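PDB 6Y2K: beta-galactosidase from Marinomonas sp. ef1, which hydrolyses beta-galactosides, releasing terminal non-reducing beta-D-galactose, as a cold-active, hexameric member of glycoside hydrolase family 42. Local coordinates for residues G129-A135 and H233-D238; V227-R231 and Q257-V261. All coordinates share one frame; numbering follows the deposited sequence. Where two conformers were deposited one is given.

Contact 1: G129-A135 and H233-D238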
loop_
_atom_site.group_PDB
_atom_site.type_symbol
_atom_site.label_atom_id
_atom_site.label_comp_id
_atom_site.label_asym_id
_atom_site.label_seq_id
_atom_site.Cartn_x
_atom_site.Cartn_y
_atom_site.Cartn_z
ATOM N N GLY A 129 -17.050 -48.633 41.165
ATOM C CA GLY A 129 -15.805 -49.201 40.649
ATOM C C GLY A 129 -15.923 -50.565 39.985
ATOM O O GLY A 129 -15.068 -50.922 39.165
ATOM N N HIS A 130 -16.964 -51.328 40.338
ATOM C CA HIS A 130 -17.242 -52.636 39.702
ATOM C C HIS A 130 -18.567 -52.694 38.938
ATOM O O HIS A 130 -19.032 -53.770 38.576
ATOM C CB HIS A 130 -17.170 -53.748 40.756
ATOM C CG HIS A 130 -15.826 -53.863 41.401
ATOM N ND1 HIS A 130 -15.662 -54.041 42.756
ATOM C CD2 HIS A 130 -14.580 -53.798 40.878
ATOM C CE1 HIS A 130 -14.372 -54.095 43.039
ATOM N NE2 HIS A 130 -13.693 -53.945 41.917
ATOM N N HIS A 131 -19.151 -51.534 38.652
ATOM C CA HIS A 131 -20.381 -51.465 37.882
ATOM C C HIS A 131 -20.060 -51.907 36.444
ATOM O O HIS A 131 -19.054 -51.455 35.885
ATOM C CB HIS A 131 -20.932 -50.041 37.916
ATOM C CG HIS A 131 -22.344 -49.927 37.442
ATOM N ND1 HIS A 131 -22.700 -50.111 36.129
ATOM C CD2 HIS A 131 -23.488 -49.632 38.104
ATOM C CE1 HIS A 131 -24.006 -49.953 36.003
ATOM N NE2 HIS A 131 -24.506 -49.659 37.188
ATOM N N PRO A 132 -20.885 -52.804 35.848
ATOM C CA PRO A 132 -20.560 -53.323 34.513
ATOM C C PRO A 132 -20.617 -52.303 33.366
ATOM O O PRO A 132 -20.045 -52.552 32.309
ATOM C CB PRO A 132 -21.595 -54.445 34.294
ATOM C CG PRO A 132 -22.720 -54.120 35.210
ATOM C CD PRO A 132 -22.105 -53.431 36.398
ATOM N N ALA A 133 -21.326 -51.195 33.565
ATOM C CA ALA A 133 -21.315 -50.060 32.626
ATOM C C ALA A 133 -19.996 -49.282 32.604
ATOM O O ALA A 133 -19.661 -48.695 31.588
ATOM C CB ALA A 133 -22.464 -49.090 32.934
ATOM N N VAL A 134 -19.263 -49.258 33.713
ATOM C CA VAL A 134 -18.102 -48.373 33.841
ATOM C C VAL A 134 -16.862 -49.039 33.257
ATOM O O VAL A 134 -16.358 -50.020 33.803
ATOM C CB VAL A 134 -17.871 -47.941 35.304
ATOM C CG1 VAL A 134 -16.620 -47.072 35.436
ATOM C CG2 VAL A 134 -19.087 -47.191 35.826
ATOM N N ALA A 135 -16.388 -48.502 32.131
ATOM C CA ALA A 135 -15.200 -49.008 31.451
ATOM C C ALA A 135 -13.941 -48.215 31.789
ATOM O O ALA A 135 -12.826 -48.721 31.628
ATOM C CB ALA A 135 -15.434 -48.999 29.951
ATOM N N HIS A 233 -10.109 -49.844 43.968
ATOM C CA HIS A 233 -11.546 -50.129 43.921
ATOM C C HIS A 233 -12.146 -50.287 42.533
ATOM O O HIS A 233 -13.321 -50.632 42.428
ATOM C CB HIS A 233 -12.305 -49.058 44.700
ATOM C CG HIS A 233 -11.945 -49.020 46.149
ATOM N ND1 HIS A 233 -12.314 -50.014 47.030
ATOM C CD2 HIS A 233 -11.222 -48.129 46.867
ATOM C CE1 HIS A 233 -11.840 -49.733 48.231
ATOM N NE2 HIS A 233 -11.181 -48.590 48.161
ATOM N N SER A 234 -11.368 -50.045 41.477
ATOM C CA SER A 234 -11.867 -50.197 40.105
ATOM C C SER A 234 -10.816 -50.809 39.180
ATOM O O SER A 234 -10.519 -50.278 38.099
ATOM C CB SER A 234 -12.372 -48.855 39.570
ATOM O OG SER A 234 -13.210 -49.031 38.433
ATOM N N ALA A 235 -10.280 -51.952 39.612
ATOM C CA ALA A 235 -9.334 -52.743 38.820
ATOM C C ALA A 235 -9.885 -53.054 37.434
ATOM O O ALA A 235 -11.080 -53.336 37.272
ATOM C CB ALA A 235 -8.990 -54.046 39.539
ATOM N N GLY A 236 -9.013 -52.957 36.433
ATOM C CA GLY A 236 -9.390 -53.226 35.049
ATOM C C GLY A 236 -9.925 -52.043 34.259
ATOM O O GLY A 236 -10.017 -52.133 33.035
ATOM N N ARG A 237 -10.287 -50.945 34.935
ATOM C CA ARG A 237 -10.818 -49.752 34.257
ATOM C C ARG A 237 -9.668 -48.850 33.777
ATOM O O ARG A 237 -8.691 -48.665 34.500
ATOM C CB ARG A 237 -11.749 -48.961 35.185
ATOM C CG ARG A 237 -13.176 -49.478 35.237
ATOM C CD ARG A 237 -13.299 -50.898 35.784
ATOM N NE ARG A 237 -14.697 -51.329 35.803
ATOM C CZ ARG A 237 -15.128 -52.499 36.272
ATOM N NH1 ARG A 237 -16.426 -52.783 36.234
ATOM N NH2 ARG A 237 -14.278 -53.383 36.794
ATOM N N ASP A 238 -9.791 -48.302 32.565
ATOM C CA ASP A 238 -8.804 -47.358 32.039
ATOM C C ASP A 238 -8.904 -46.028 32.776
ATOM O O ASP A 238 -9.970 -45.424 32.814
ATOM C CB ASP A 238 -9.023 -47.093 30.546
ATOM C CG ASP A 238 -8.674 -48.283 29.673
ATOM O OD1 ASP A 238 -7.703 -49.001 29.969
ATOM O OD2 ASP A 238 -9.344 -48.456 28.647
HETATM O O HOH W 1 -10.878 -53.337 42.252
HETATM O O HOH W 2 -17.658 -55.606 36.089
HETATM O O HOH W 3 -12.257 -51.259 30.842
#
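Arg237 reaches across to the backbone carbonyls of 129-135, joining two neighbouring loops at the end of the TIM barrel where the strands begin. One loop leads from helix 111-128 into strand 134-138. The other leads from helix 205-233 into strand 238-244. Arg237 NE bonds Val134 O at 2.9 Å, tilted 26° from the carbonyl plane. Arg237 NH1 bonds His131 O at 3.0 Å from above that carbonyl's plane. Val134 N, which closes the type I turn 131-134, meets the same oxygen from the opposite face. Arg237 NH2 turns back to Ala235 O at 3.2 Å, nearly along the C=O axis and in the guanidinium plane. A bend at chi2 (63°) precedes an extended end of the chain. Gly129 O sits over the centre of one guanidinium face, 3.3 Å from Arg237 CZ. It accepts its hydrogen bond from Ser234 OG at 2.8 Å, on an in-plane lone pair. Gly129 CA packs directly on His233 O, 3.4 Å away, in a CA-H...O contact. His233 O also lies over one face of the His130 ring, at too poor an angle to NE2 for a hydrogen bond. A water joins His130 NE2 to Ala235 N instead. One residue after Arg237, Asp238 N bonds Ala135 O at 3.2 Å and begins the strand pairing. The Asp238 carboxylate turns to Arg309. All three guanidinium nitrogens thus have carbonyl partners, which fixes the group's rotation. Its positive charge is probably eased by the carbonyl dipoles and by a water on NH1; neither segment sets a carboxylate against it.

Contact 2: V227-R231 and Q257-V261; sequences VDILR and QDLDV
A two-pronged salt bridge and a small apolar contact tie the C-terminal part of helix 205-233 to the loop entering strand 261-266 of the TIM barrel. Arg231 and Asp260 approach from opposite directions and meet end-on. Arg231 NH1 bonds Asp260 OD2 at 2.9 Å, using the syn lone pair of that oxygen. Arg231 NH2 bonds Asp260 OD1 at 3.0 Å, but meets it from above the carboxylate plane. The two flat groups are therefore not coplanar; their planes lie 57° apart. The bend at chi2 (-55°) carries the guanidinium over to Asp260. One turn earlier, Val227 points at the loop. Val227 CG1 lies 3.3 Å from Asp258 O, and Val227 CG2 touches Leu259 CD2 at 3.8 Å. Asp258 O is buried here against the valine methyls and has no hydrogen-bonding partner in the model. Asp260 OD2 also accepts from Leu239 N, so one oxygen serves both the helix and strand 238-244. The Leu259 side chain also touches His241 and Tyr243 of that strand. On another side of the helix, Ile229 and Leu230 pack on helix 111-128, placing 227-231 between that helix and the 257-261 loop.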
loop_
_atom_site.group_PDB
_atom_site.type_symbol
_atom_site.label_atom_id
_atom_site.label_comp_id
_atom_site.label_asym_id
_atom_site.label_seq_id
_atom_site.Cartn_x
_atom_site.Cartn_y
_atom_site.Cartn_z
ATOM N N VAL A 227 -5.876 -41.650 41.534
ATOM C CA VAL A 227 -5.426 -42.875 40.856
ATOM C C VAL A 227 -5.280 -44.052 41.844
ATOM O O VAL A 227 -5.714 -45.171 41.548
ATOM C CB VAL A 227 -4.088 -42.637 40.100
ATOM C CG1 VAL A 227 -3.420 -43.949 39.690
ATOM C CG2 VAL A 227 -4.311 -41.759 38.873
ATOM N N ASP A 228 -4.661 -43.804 42.999
ATOM C CA ASP A 228 -4.453 -44.876 43.990
ATOM C C ASP A 228 -5.789 -45.478 44.459
ATOM O O ASP A 228 -5.917 -46.709 44.552
ATOM C CB ASP A 228 -3.635 -44.397 45.186
ATOM C CG ASP A 228 -2.179 -44.118 44.846
ATOM O OD1 ASP A 228 -1.677 -44.529 43.777
ATOM O OD2 ASP A 228 -1.523 -43.480 45.687
ATOM N N ILE A 229 -6.777 -44.613 44.710
ATOM C CA ILE A 229 -8.125 -45.053 45.086
ATOM C C ILE A 229 -8.791 -45.861 43.968
ATOM O O ILE A 229 -9.406 -46.907 44.237
ATOM C CB ILE A 229 -9.031 -43.852 45.451
ATOM C CG1 ILE A 229 -8.526 -43.164 46.725
ATOM C CG2 ILE A 229 -10.485 -44.290 45.645
ATOM C CD1 ILE A 229 -9.015 -41.741 46.889
ATOM N N LEU A 230 -8.677 -45.367 42.731
ATOM C CA LEU A 230 -9.305 -46.010 41.586
ATOM C C LEU A 230 -8.634 -47.346 41.221
ATOM O O LEU A 230 -9.334 -48.274 40.805
ATOM C CB LEU A 230 -9.364 -45.057 40.382
ATOM C CG LEU A 230 -10.261 -43.819 40.577
ATOM C CD1 LEU A 230 -9.970 -42.748 39.530
ATOM C CD2 LEU A 230 -11.737 -44.194 40.571
ATOM N N ARG A 231 -7.313 -47.454 41.390
ATOM C CA ARG A 231 -6.604 -48.741 41.218
ATOM C C ARG A 231 -7.101 -49.812 42.190
ATOM O O ARG A 231 -7.262 -50.974 41.809
ATOM C CB ARG A 231 -5.089 -48.598 41.438
ATOM C CG ARG A 231 -4.315 -47.822 40.387
ATOM C CD ARG A 231 -4.513 -48.370 38.993
ATOM N NE ARG A 231 -3.667 -47.673 38.028
ATOM C CZ ARG A 231 -3.845 -47.699 36.709
ATOM N NH1 ARG A 231 -4.852 -48.389 36.152
ATOM N NH2 ARG A 231 -3.013 -47.011 35.939
ATOM N N GLN A 257 2.393 -40.750 33.556
ATOM C CA GLN A 257 2.999 -41.958 34.148
ATOM C C GLN A 257 2.017 -42.704 35.059
ATOM O O GLN A 257 2.103 -43.921 35.214
ATOM C CB GLN A 257 4.244 -41.613 34.987
ATOM C CG GLN A 257 5.465 -41.111 34.232
ATOM C CD GLN A 257 6.574 -40.666 35.174
ATOM O OE1 GLN A 257 7.575 -40.098 34.748
ATOM N NE2 GLN A 257 6.391 -40.917 36.470
ATOM N N ASP A 258 1.097 -41.963 35.685
ATOM C CA ASP A 258 0.130 -42.539 36.622
ATOM C C ASP A 258 -1.204 -42.947 35.989
ATOM O O ASP A 258 -2.101 -43.393 36.694
ATOM C CB ASP A 258 -0.098 -41.560 37.791
ATOM C CG ASP A 258 1.169 -41.328 38.614
ATOM O OD1 ASP A 258 1.916 -42.299 38.847
ATOM O OD2 ASP A 258 1.419 -40.180 39.040
ATOM N N LEU A 259 -1.332 -42.808 34.671
ATOM C CA LEU A 259 -2.582 -43.062 33.977
ATOM C C LEU A 259 -2.374 -44.066 32.847
ATOM O O LEU A 259 -1.239 -44.361 32.461
ATOM C CB LEU A 259 -3.156 -41.750 33.434
ATOM C CG LEU A 259 -3.583 -40.725 34.498
ATOM C CD1 LEU A 259 -3.732 -39.346 33.863
ATOM C CD2 LEU A 259 -4.883 -41.126 35.190
ATOM N N ASP A 260 -3.481 -44.595 32.336
ATOM C CA ASP A 260 -3.455 -45.588 31.257
ATOM C C ASP A 260 -3.574 -44.973 29.871
ATOM O O ASP A 260 -3.079 -45.544 28.901
ATOM C CB ASP A 260 -4.580 -46.597 31.455
ATOM C CG ASP A 260 -4.474 -47.319 32.773
ATOM O OD1 ASP A 260 -3.371 -47.829 33.094
ATOM O OD2 ASP A 260 -5.479 -47.350 33.514
ATOM N N VAL A 261 -4.261 -43.832 29.774
ATOM C CA VAL A 261 -4.585 -43.210 28.496
ATOM C C VAL A 261 -4.400 -41.699 28.627
ATOM O O VAL A 261 -4.719 -41.128 29.673
ATOM C CB VAL A 261 -6.063 -43.464 28.101
ATOM C CG1 VAL A 261 -6.387 -42.805 26.763
ATOM C CG2 VAL A 261 -6.380 -44.961 28.064
#

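In the fold
The centres of contact 1 and contact 2 lie about 12 Å apart, on the same side of the chain's centre. Their segments alternate along the chain: 129-135, 227-231, 233-238, then 257-261. Helix 205-233 links them, since 227-231 lies within it and 233-238 starts at its last residue and runs to the first residue of strand 238-244. Contact 1 joins the entries to barrel strands four and five. Contact 2 joins the helix before strand five to the entry of strand six. They touch where Asp238 CA comes within 3.6 Å of Asp260 OD2. Three consecutive strands of the TIM barrel are thus connected at their N-terminal ends, the end of such barrels away from the usual active-site face.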